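Local coordinates for protein dihydropteroate synthase 2 (Mycobacterium tuberculosis, PDB 2VP8) that probably lacks dihydropteroate synthase activity and appears to bind the pterin pyrophosphate substrate only very weakly, though it seems able to bind the inhibitor dapsone, at residues Asp80-Gly85 with Glu109-Ala114; Arg103-Ile108 with Ala130-Ala135; Ala46-Thr51 with Arg68-Arg73. All blocks are in the same frame, centred on the assembly; numbering follows the deposited sequence.

Contact 1. Residues Asp80-Gly85 with Glu109-Ala114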
loop_
_atom_site.group_PDB
_atom_site.type_symbol
_atom_site.label_atom_id
_atom_site.label_comp_id
_atom_site.label_asym_id
_atom_site.label_seq_id
_atom_site.Cartn_x
_atom_site.Cartn_y
_atom_site.Cartn_z
ATOM N N ASP B 80 -5.625 10.822 -15.612
ATOM C CA ASP B 80 -6.666 10.344 -16.504
ATOM C C ASP B 80 -7.806 11.339 -16.539
ATOM O O ASP B 80 -8.501 11.466 -17.546
ATOM C CB ASP B 80 -7.144 8.980 -16.048
ATOM C CG ASP B 80 -6.057 7.946 -16.129
ATOM O OD1 ASP B 80 -5.672 7.583 -17.270
ATOM O OD2 ASP B 80 -5.577 7.514 -15.058
ATOM N N VAL B 81 -7.978 12.042 -15.420
ATOM C CA VAL B 81 -8.955 13.100 -15.297
ATOM C C VAL B 81 -8.254 14.325 -14.727
ATOM O O VAL B 81 -7.420 14.202 -13.841
ATOM C CB VAL B 81 -10.113 12.684 -14.369
ATOM C CG1 VAL B 81 -11.119 13.811 -14.215
ATOM C CG2 VAL B 81 -10.812 11.433 -14.901
ATOM N N ILE B 82 -8.572 15.497 -15.266
ATOM C CA ILE B 82 -8.191 16.751 -14.649
ATOM C C ILE B 82 -9.448 17.298 -13.999
ATOM O O ILE B 82 -10.444 17.572 -14.668
ATOM C CB ILE B 82 -7.622 17.779 -15.673
ATOM C CG1 ILE B 82 -6.477 17.171 -16.494
ATOM C CG2 ILE B 82 -7.158 19.061 -14.971
ATOM C CD1 ILE B 82 -5.267 16.778 -15.681
ATOM N N ASP B 83 -9.397 17.441 -12.685
ATOM C CA ASP B 83 -10.532 17.903 -11.909
ATOM C C ASP B 83 -10.347 19.385 -11.596
ATOM O O ASP B 83 -9.552 19.746 -10.730
ATOM C CB ASP B 83 -10.656 17.063 -10.635
ATOM C CG ASP B 83 -11.871 17.403 -9.826
ATOM O OD1 ASP B 83 -13.008 17.264 -10.333
ATOM O OD2 ASP B 83 -11.687 17.799 -8.660
ATOM N N VAL B 84 -11.082 20.232 -12.316
ATOM C CA VAL B 84 -10.922 21.681 -12.232
ATOM C C VAL B 84 -11.779 22.270 -11.114
ATOM O O VAL B 84 -12.990 22.053 -11.078
ATOM C CB VAL B 84 -11.270 22.359 -13.579
ATOM C CG1 VAL B 84 -11.092 23.851 -13.487
ATOM C CG2 VAL B 84 -10.404 21.815 -14.699
ATOM N N GLY B 85 -11.142 23.010 -10.209
ATOM C CA GLY B 85 -11.836 23.661 -9.089
ATOM C C GLY B 85 -11.491 25.135 -8.933
ATOM O O GLY B 85 -10.802 25.717 -9.779
ATOM N N GLU B 109 -12.320 25.869 -21.156
ATOM C CA GLU B 109 -12.169 26.187 -22.575
ATOM C C GLU B 109 -10.731 26.018 -23.031
ATOM O O GLU B 109 -10.484 25.380 -24.052
ATOM C CB GLU B 109 -12.653 27.602 -22.887
ATOM C CG GLU B 109 -14.153 27.703 -23.117
ATOM C CD GLU B 109 -14.594 29.085 -23.570
ATOM O OE1 GLU B 109 -13.765 30.026 -23.602
ATOM O OE2 GLU B 109 -15.786 29.231 -23.898
ATOM N N TRP B 110 -9.793 26.582 -22.266
ATOM C CA TRP B 110 -8.373 26.464 -22.570
ATOM C C TRP B 110 -7.915 25.013 -22.489
ATOM O O TRP B 110 -7.174 24.544 -23.360
ATOM C CB TRP B 110 -7.502 27.323 -21.643
ATOM C CG TRP B 110 -6.045 27.008 -21.842
ATOM C CD1 TRP B 110 -5.221 27.516 -22.810
ATOM C CD2 TRP B 110 -5.253 26.070 -21.095
ATOM N NE1 TRP B 110 -3.968 26.973 -22.696
ATOM C CE2 TRP B 110 -3.956 26.081 -21.655
ATOM C CE3 TRP B 110 -5.511 25.232 -20.000
ATOM C CZ2 TRP B 110 -2.917 25.276 -21.164
ATOM C CZ3 TRP B 110 -4.475 24.436 -19.505
ATOM C CH2 TRP B 110 -3.195 24.466 -20.090
ATOM N N LEU B 111 -8.356 24.318 -21.442
ATOM C CA LEU B 111 -7.921 22.954 -21.176
ATOM C C LEU B 111 -8.336 22.050 -22.325
ATOM O O LEU B 111 -7.524 21.277 -22.834
ATOM C CB LEU B 111 -8.480 22.481 -19.822
ATOM C CG LEU B 111 -8.342 21.089 -19.171
ATOM C CD1 LEU B 111 -7.223 20.213 -19.710
ATOM C CD2 LEU B 111 -8.198 21.254 -17.677
ATOM N N ARG B 112 -9.591 22.181 -22.747
ATOM C CA ARG B 112 -10.135 21.412 -23.863
ATOM C C ARG B 112 -9.365 21.718 -25.149
ATOM O O ARG B 112 -9.144 20.824 -25.973
ATOM C CB ARG B 112 -11.619 21.729 -24.043
ATOM C CG ARG B 112 -12.329 20.940 -25.140
ATOM C CD ARG B 112 -13.055 19.743 -24.584
ATOM N NE ARG B 112 -12.118 18.672 -24.319
ATOM C CZ ARG B 112 -12.290 17.697 -23.431
ATOM N NH1 ARG B 112 -13.382 17.623 -22.679
ATOM N NH2 ARG B 112 -11.330 16.793 -23.292
ATOM N N GLY B 113 -8.954 22.978 -25.303
ATOM C CA GLY B 113 -8.188 23.420 -26.463
ATOM C C GLY B 113 -6.832 22.750 -26.528
ATOM O O GLY B 113 -6.419 22.286 -27.594
ATOM N N ALA B 114 -6.154 22.692 -25.379
ATOM C CA ALA B 114 -4.787 22.173 -25.278
ATOM C C ALA B 114 -4.768 20.654 -25.341
ATOM O O ALA B 114 -3.903 20.051 -25.974
ATOM C CB ALA B 114 -4.153 22.642 -23.988
#
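Between Ile82 and Val84, the two strand residues that touch Leu111, the carboxylate oxygen Asp83 OD1 is gripped twice, by hydrogen bonds to Ser121 OG and Asn142 ND2, while OD2 of the same group forms a salt bridge with Arg287 NH2. Asp83 points away from helix 98-114, leaving its two neighbours to face it. The contact itself is apolar and rests on one methyl of the helix. Leu111 CD2 lies 3.6 Å from Ile82 CG2 and 3.7 Å from Val84 CG2, and these two strand methyls are 4.3 Å apart, which makes a compact triangle of three carbons. The angle at Leu111 CD2 between the two is about 71°: the strand methyls sit side by side against it, not on opposite sides. Val84 and Leu111 meet tip to tip; Ile82 instead lies aslant to the leucine, bringing Ile82 CB within 4.1 Å of Leu111 CD2. This is the layering of a (beta/alpha)8 barrel of the TIM type, the fold class of the pterin-binding family: an inner parallel strand is covered by an outer helix, here the one that follows it in the chain. Leu111 spans the gap with CG anti to its own backbone N (chi1 176°), which matters because the closest CA atoms, those of Ile82 and Leu111, are 9.0 Å apart. The next helix residue, Arg112, turns elsewhere, its NH1 making a salt bridge to Asp139 OD2 and a hydrogen bond to Gly137 O. On the strand, backbone hydrogen bonds tie Ile82 to Leu119 and Ser121.

Contact 2. Residues Arg103-Ile108 with Ala130-Ala135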
loop_
_atom_site.group_PDB
_atom_site.type_symbol
_atom_site.label_atom_id
_atom_site.label_comp_id
_atom_site.label_asym_id
_atom_site.label_seq_id
_atom_site.Cartn_x
_atom_site.Cartn_y
_atom_site.Cartn_z
ATOM N N ARG B 103 -14.619 32.230 -13.944
ATOM C CA ARG B 103 -13.334 31.681 -13.518
ATOM C C ARG B 103 -13.086 30.285 -14.085
ATOM O O ARG B 103 -11.972 29.982 -14.502
ATOM C CB ARG B 103 -13.194 31.685 -11.986
ATOM C CG ARG B 103 -12.761 33.041 -11.415
ATOM C CD ARG B 103 -11.855 32.898 -10.185
ATOM N NE ARG B 103 -12.585 32.985 -8.917
ATOM C CZ ARG B 103 -12.835 34.119 -8.261
ATOM N NH1 ARG B 103 -12.424 35.288 -8.744
ATOM N NH2 ARG B 103 -13.508 34.086 -7.117
ATOM N N LEU B 104 -14.120 29.446 -14.114
ATOM C CA LEU B 104 -13.972 28.061 -14.584
ATOM C C LEU B 104 -14.033 27.915 -16.097
ATOM O O LEU B 104 -13.293 27.116 -16.675
ATOM C CB LEU B 104 -15.024 27.138 -13.951
ATOM C CG LEU B 104 -14.948 26.790 -12.465
ATOM C CD1 LEU B 104 -16.145 25.948 -12.084
ATOM C CD2 LEU B 104 -13.660 26.064 -12.109
ATOM N N VAL B 105 -14.928 28.675 -16.726
ATOM C CA VAL B 105 -15.216 28.522 -18.158
ATOM C C VAL B 105 -13.990 28.747 -19.061
ATOM O O VAL B 105 -13.650 27.865 -19.846
ATOM C CB VAL B 105 -16.473 29.348 -18.603
ATOM C CG1 VAL B 105 -16.557 29.485 -20.123
ATOM C CG2 VAL B 105 -17.735 28.687 -18.079
ATOM N N PRO B 106 -13.308 29.906 -18.935
ATOM C CA PRO B 106 -12.145 30.105 -19.798
ATOM C C PRO B 106 -11.079 29.032 -19.565
ATOM O O PRO B 106 -10.397 28.623 -20.503
ATOM C CB PRO B 106 -11.621 31.479 -19.371
ATOM C CG PRO B 106 -12.777 32.151 -18.740
ATOM C CD PRO B 106 -13.524 31.065 -18.048
ATOM N N PHE B 107 -10.963 28.568 -18.324
ATOM C CA PHE B 107 -9.971 27.571 -17.973
ATOM C C PHE B 107 -10.296 26.203 -18.571
ATOM O O PHE B 107 -9.410 25.538 -19.118
ATOM C CB PHE B 107 -9.813 27.483 -16.456
ATOM C CG PHE B 107 -8.665 26.625 -16.027
ATOM C CD1 PHE B 107 -7.364 26.947 -16.399
ATOM C CD2 PHE B 107 -8.878 25.495 -15.262
ATOM C CE1 PHE B 107 -6.301 26.148 -16.013
ATOM C CE2 PHE B 107 -7.816 24.697 -14.868
ATOM C CZ PHE B 107 -6.530 25.023 -15.244
ATOM N N ILE B 108 -11.560 25.788 -18.461
ATOM C CA ILE B 108 -12.025 24.564 -19.123
ATOM C C ILE B 108 -11.893 24.716 -20.636
ATOM O O ILE B 108 -11.393 23.816 -21.310
ATOM C CB ILE B 108 -13.472 24.205 -18.739
ATOM C CG1 ILE B 108 -13.535 23.721 -17.285
ATOM C CG2 ILE B 108 -14.023 23.120 -19.661
ATOM C CD1 ILE B 108 -14.846 24.040 -16.581
ATOM N N ALA B 130 -22.092 23.856 -12.958
ATOM C CA ALA B 130 -21.876 22.639 -13.733
ATOM C C ALA B 130 -22.383 22.771 -15.162
ATOM O O ALA B 130 -21.780 22.225 -16.087
ATOM C CB ALA B 130 -22.531 21.453 -13.054
ATOM N N LYS B 131 -23.487 23.499 -15.327
ATOM C CA LYS B 131 -24.097 23.725 -16.635
ATOM C C LYS B 131 -23.098 24.343 -17.616
ATOM O O LYS B 131 -22.798 23.753 -18.657
ATOM C CB LYS B 131 -25.343 24.607 -16.499
ATOM C CG LYS B 131 -26.363 24.448 -17.624
ATOM C CD LYS B 131 -27.547 25.397 -17.464
ATOM C CE LYS B 131 -28.635 25.105 -18.492
ATOM N NZ LYS B 131 -29.624 26.213 -18.597
ATOM N N ALA B 132 -22.568 25.513 -17.265
ATOM C CA ALA B 132 -21.631 26.229 -18.128
ATOM C C ALA B 132 -20.315 25.479 -18.297
ATOM O O ALA B 132 -19.665 25.589 -19.339
ATOM C CB ALA B 132 -21.379 27.622 -17.596
ATOM N N ALA B 133 -19.932 24.720 -17.271
ATOM C CA ALA B 133 -18.681 23.968 -17.286
ATOM C C ALA B 133 -18.739 22.813 -18.281
ATOM O O ALA B 133 -17.774 22.565 -19.003
ATOM C CB ALA B 133 -18.349 23.465 -15.900
ATOM N N CYS B 134 -19.875 22.119 -18.315
ATOM C CA CYS B 134 -20.114 21.075 -19.306
ATOM C C CYS B 134 -20.134 21.653 -20.716
ATOM O O CYS B 134 -19.597 21.051 -21.648
ATOM C CB CYS B 134 -21.425 20.352 -19.015
ATOM S SG CYS B 134 -21.337 19.280 -17.578
ATOM N N ALA B 135 -20.750 22.823 -20.858
ATOM C CA ALA B 135 -20.803 23.529 -22.131
ATOM C C ALA B 135 -19.404 23.920 -22.573
ATOM O O ALA B 135 -19.084 23.870 -23.761
ATOM C CB ALA B 135 -21.690 24.766 -22.020
#
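Ile108 and Ala133 make the buried half of this helix-to-helix contact, Val105 and Ala132 the half nearer solvent. In the buried half, where more atoms meet, the end of the isoleucine lies on the small residue: Ile108 CD1 is 3.6 Å from Ala133 CB and 3.9 Å from Ala133 CA, so it reaches the backbone as well as the methyl. The branch methyl takes a separate place, Ile108 CG2 lying 3.8 Å from Ala133 O. The first torsion (chi1 -71°) sends CG1 and CG2 in different directions, and the second (chi2 149°) then sets CD1. One turn earlier in the first helix, Val105 CG2 meets Ala132 CB at 3.8 Å and Ala132 O at 3.9 Å, and both residues remain partly exposed; Ala132 is covered about half as much as Ala133. Alanines let the backbones come near, as the 5.8 Å between Val105 CA and Ala133 CA indicates, and 176 Å² is buried in all. Pro106 follows on the exposed side; its ring nitrogen has no hydrogen to give to the preceding turn, and the helix is kinked there. Farther round the second helix, Ala130 and Cys134 point away from this contact and touch Met152 and Phe159, respectively, of helix 152-159. Helix 127-136 is thus packed between two other helices, as is usual for successive members of the outer helical ring of a TIM-type (beta/alpha)8 barrel.

Contact 3. Residues Ala46-Thr51 with Arg68-Arg73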
loop_
_atom_site.group_PDB
_atom_site.type_symbol
_atom_site.label_atom_id
_atom_site.label_comp_id
_atom_site.label_asym_id
_atom_site.label_seq_id
_atom_site.Cartn_x
_atom_site.Cartn_y
_atom_site.Cartn_z
ATOM N N ALA B 46 -6.591 14.318 -11.279
ATOM C CA ALA B 46 -5.673 15.343 -10.810
ATOM C C ALA B 46 -6.427 16.614 -10.437
ATOM O O ALA B 46 -7.123 17.193 -11.269
ATOM C CB ALA B 46 -4.667 15.633 -11.879
ATOM N N ILE B 47 -6.292 17.037 -9.183
ATOM C CA ILE B 47 -6.919 18.262 -8.702
ATOM C C ILE B 47 -6.153 19.489 -9.199
ATOM O O ILE B 47 -4.980 19.670 -8.883
ATOM C CB ILE B 47 -6.979 18.294 -7.152
ATOM C CG1 ILE B 47 -7.779 17.108 -6.614
ATOM C CG2 ILE B 47 -7.558 19.621 -6.653
ATOM C CD1 ILE B 47 -7.691 16.923 -5.117
ATOM N N VAL B 48 -6.824 20.335 -9.972
ATOM C CA VAL B 48 -6.232 21.589 -10.417
ATOM C C VAL B 48 -7.128 22.764 -10.036
ATOM O O VAL B 48 -8.287 22.829 -10.438
ATOM C CB VAL B 48 -5.948 21.585 -11.940
ATOM C CG1 VAL B 48 -5.505 22.962 -12.413
ATOM C CG2 VAL B 48 -4.878 20.568 -12.269
ATOM N N ASN B 49 -6.573 23.685 -9.254
ATOM C CA ASN B 49 -7.269 24.906 -8.856
ATOM C C ASN B 49 -6.710 26.151 -9.542
ATOM O O ASN B 49 -5.508 26.250 -9.782
ATOM C CB ASN B 49 -7.177 25.087 -7.340
ATOM C CG ASN B 49 -7.828 23.947 -6.577
ATOM O OD1 ASN B 49 -8.979 23.594 -6.834
ATOM N ND2 ASN B 49 -7.094 23.370 -5.627
ATOM N N ARG B 50 -7.594 27.093 -9.858
ATOM C CA ARG B 50 -7.193 28.439 -10.280
ATOM C C ARG B 50 -6.725 29.238 -9.056
ATOM O O ARG B 50 -6.862 28.777 -7.919
ATOM C CB ARG B 50 -8.372 29.157 -10.951
ATOM C CG ARG B 50 -8.825 28.580 -12.302
ATOM C CD ARG B 50 -7.968 29.069 -13.475
ATOM N NE ARG B 50 -7.724 30.512 -13.421
ATOM C CZ ARG B 50 -8.518 31.442 -13.948
ATOM N NH1 ARG B 50 -9.627 31.106 -14.595
ATOM N NH2 ARG B 50 -8.196 32.724 -13.831
ATOM N N THR B 51 -6.179 30.433 -9.285
ATOM C CA THR B 51 -5.818 31.342 -8.181
ATOM C C THR B 51 -5.902 32.819 -8.575
ATOM O O THR B 51 -5.919 33.707 -7.714
ATOM C CB THR B 51 -4.417 31.016 -7.574
ATOM O OG1 THR B 51 -4.089 31.982 -6.562
ATOM C CG2 THR B 51 -3.320 30.991 -8.659
ATOM N N ARG B 68 -2.155 26.523 -15.619
ATOM C CA ARG B 68 -1.817 25.918 -16.902
ATOM C C ARG B 68 -0.738 24.862 -16.711
ATOM O O ARG B 68 -0.866 23.736 -17.197
ATOM C CB ARG B 68 -1.333 26.975 -17.890
ATOM C CG ARG B 68 -2.431 27.687 -18.639
ATOM C CD ARG B 68 -1.913 28.254 -19.937
ATOM N NE ARG B 68 -1.685 29.689 -19.855
ATOM C CZ ARG B 68 -0.513 30.257 -19.614
ATOM N NH1 ARG B 68 0.571 29.516 -19.424
ATOM N NH2 ARG B 68 -0.432 31.577 -19.566
ATOM N N ASP B 69 0.311 25.231 -15.980
ATOM C CA ASP B 69 1.419 24.343 -15.709
ATOM C C ASP B 69 0.964 23.134 -14.913
ATOM O O ASP B 69 1.376 22.014 -15.208
ATOM C CB ASP B 69 2.524 25.083 -14.961
ATOM C CG ASP B 69 3.285 26.053 -15.843
ATOM O OD1 ASP B 69 3.134 26.005 -17.087
ATOM O OD2 ASP B 69 4.053 26.871 -15.288
ATOM N N ALA B 70 0.109 23.369 -13.916
ATOM C CA ALA B 70 -0.465 22.296 -13.094
ATOM C C ALA B 70 -1.105 21.240 -13.974
ATOM O O ALA B 70 -0.885 20.041 -13.776
ATOM C CB ALA B 70 -1.478 22.848 -12.112
ATOM N N VAL B 71 -1.876 21.692 -14.961
ATOM C CA VAL B 71 -2.493 20.783 -15.920
ATOM C C VAL B 71 -1.414 20.068 -16.724
ATOM O O VAL B 71 -1.404 18.839 -16.782
ATOM C CB VAL B 71 -3.496 21.500 -16.851
ATOM C CG1 VAL B 71 -3.983 20.561 -17.960
ATOM C CG2 VAL B 71 -4.662 22.022 -16.051
ATOM N N HIS B 72 -0.496 20.827 -17.313
ATOM C CA HIS B 72 0.538 20.231 -18.149
ATOM C C HIS B 72 1.292 19.135 -17.412
ATOM O O HIS B 72 1.624 18.108 -18.004
ATOM C CB HIS B 72 1.531 21.275 -18.649
ATOM C CG HIS B 72 0.951 22.262 -19.608
ATOM N ND1 HIS B 72 1.300 23.595 -19.600
ATOM C CD2 HIS B 72 0.050 22.114 -20.607
ATOM C CE1 HIS B 72 0.637 24.225 -20.551
ATOM N NE2 HIS B 72 -0.128 23.348 -21.178
ATOM N N ARG B 73 1.556 19.360 -16.126
ATOM C CA ARG B 73 2.302 18.415 -15.311
ATOM C C ARG B 73 1.476 17.151 -15.062
ATOM O O ARG B 73 1.968 16.034 -15.233
ATOM C CB ARG B 73 2.716 19.068 -13.991
ATOM C CG ARG B 73 4.139 18.751 -13.554
ATOM C CD ARG B 73 4.471 19.272 -12.142
ATOM N NE ARG B 73 4.310 20.727 -12.004
ATOM C CZ ARG B 73 3.325 21.323 -11.322
ATOM N NH1 ARG B 73 2.391 20.592 -10.701
ATOM N NH2 ARG B 73 3.266 22.655 -11.256
#
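Val48 and Val71 set their side chains at about a right angle to each other, and the valine of the strand presents both its methyls to one methyl of the helix. Val48 CG1 is 3.9 Å from Val71 CG2, and Val48 CG2 is 4.1 Å from the same atom. Ala70, the preceding helix residue, is met by the same pair: its CB lies 4.0 Å from Val48 CG1 and 4.1 Å from Val48 CG2. With CG1 anti to the backbone N of Val48 (chi1 172°), both methyls face the helix, and Ala70 CB and Val71 CG2 come against the pair from directions nearly perpendicular to each other. The backbones are closest at this point, Val48 CA and Ala70 CA being 6.4 Å apart. Strand 43-49 and helix 65-76 are the first two elements of a beta-alpha-beta crossover whose second strand, 81-85, lies parallel beside the first and is bonded to it through Val48 with Asp83 and Gly85. Since the contact consists of four near-equal methyl-to-methyl distances without a directional bond, it is consistent with shape fit and exclusion of water holding the helix here, while backbone hydrogen bonding fixes the strand.

How the contacts relate
Contacts 1 and 3 are buried and join adjacent strands of one parallel sheet, 81-85 and 43-49, to the helices over them; contact 2 is partly buried and joins two helices. Helix 98-114 serves contacts 1 and 2 through different faces. Phe107, from the first helix of contact 2, packs on Val84 of contact 1 and on Val48 and Val71 of contact 3. At the outer surface, Trp110 and His72, from the helices of contacts 1 and 3, meet with ring planes at about 70°. All three contacts are apolar, but in contact 1 isoleucine, valine and leucine bridge a wide gap between strand and helix, whereas alanines let the backbones come nearer in contacts 2 and 3.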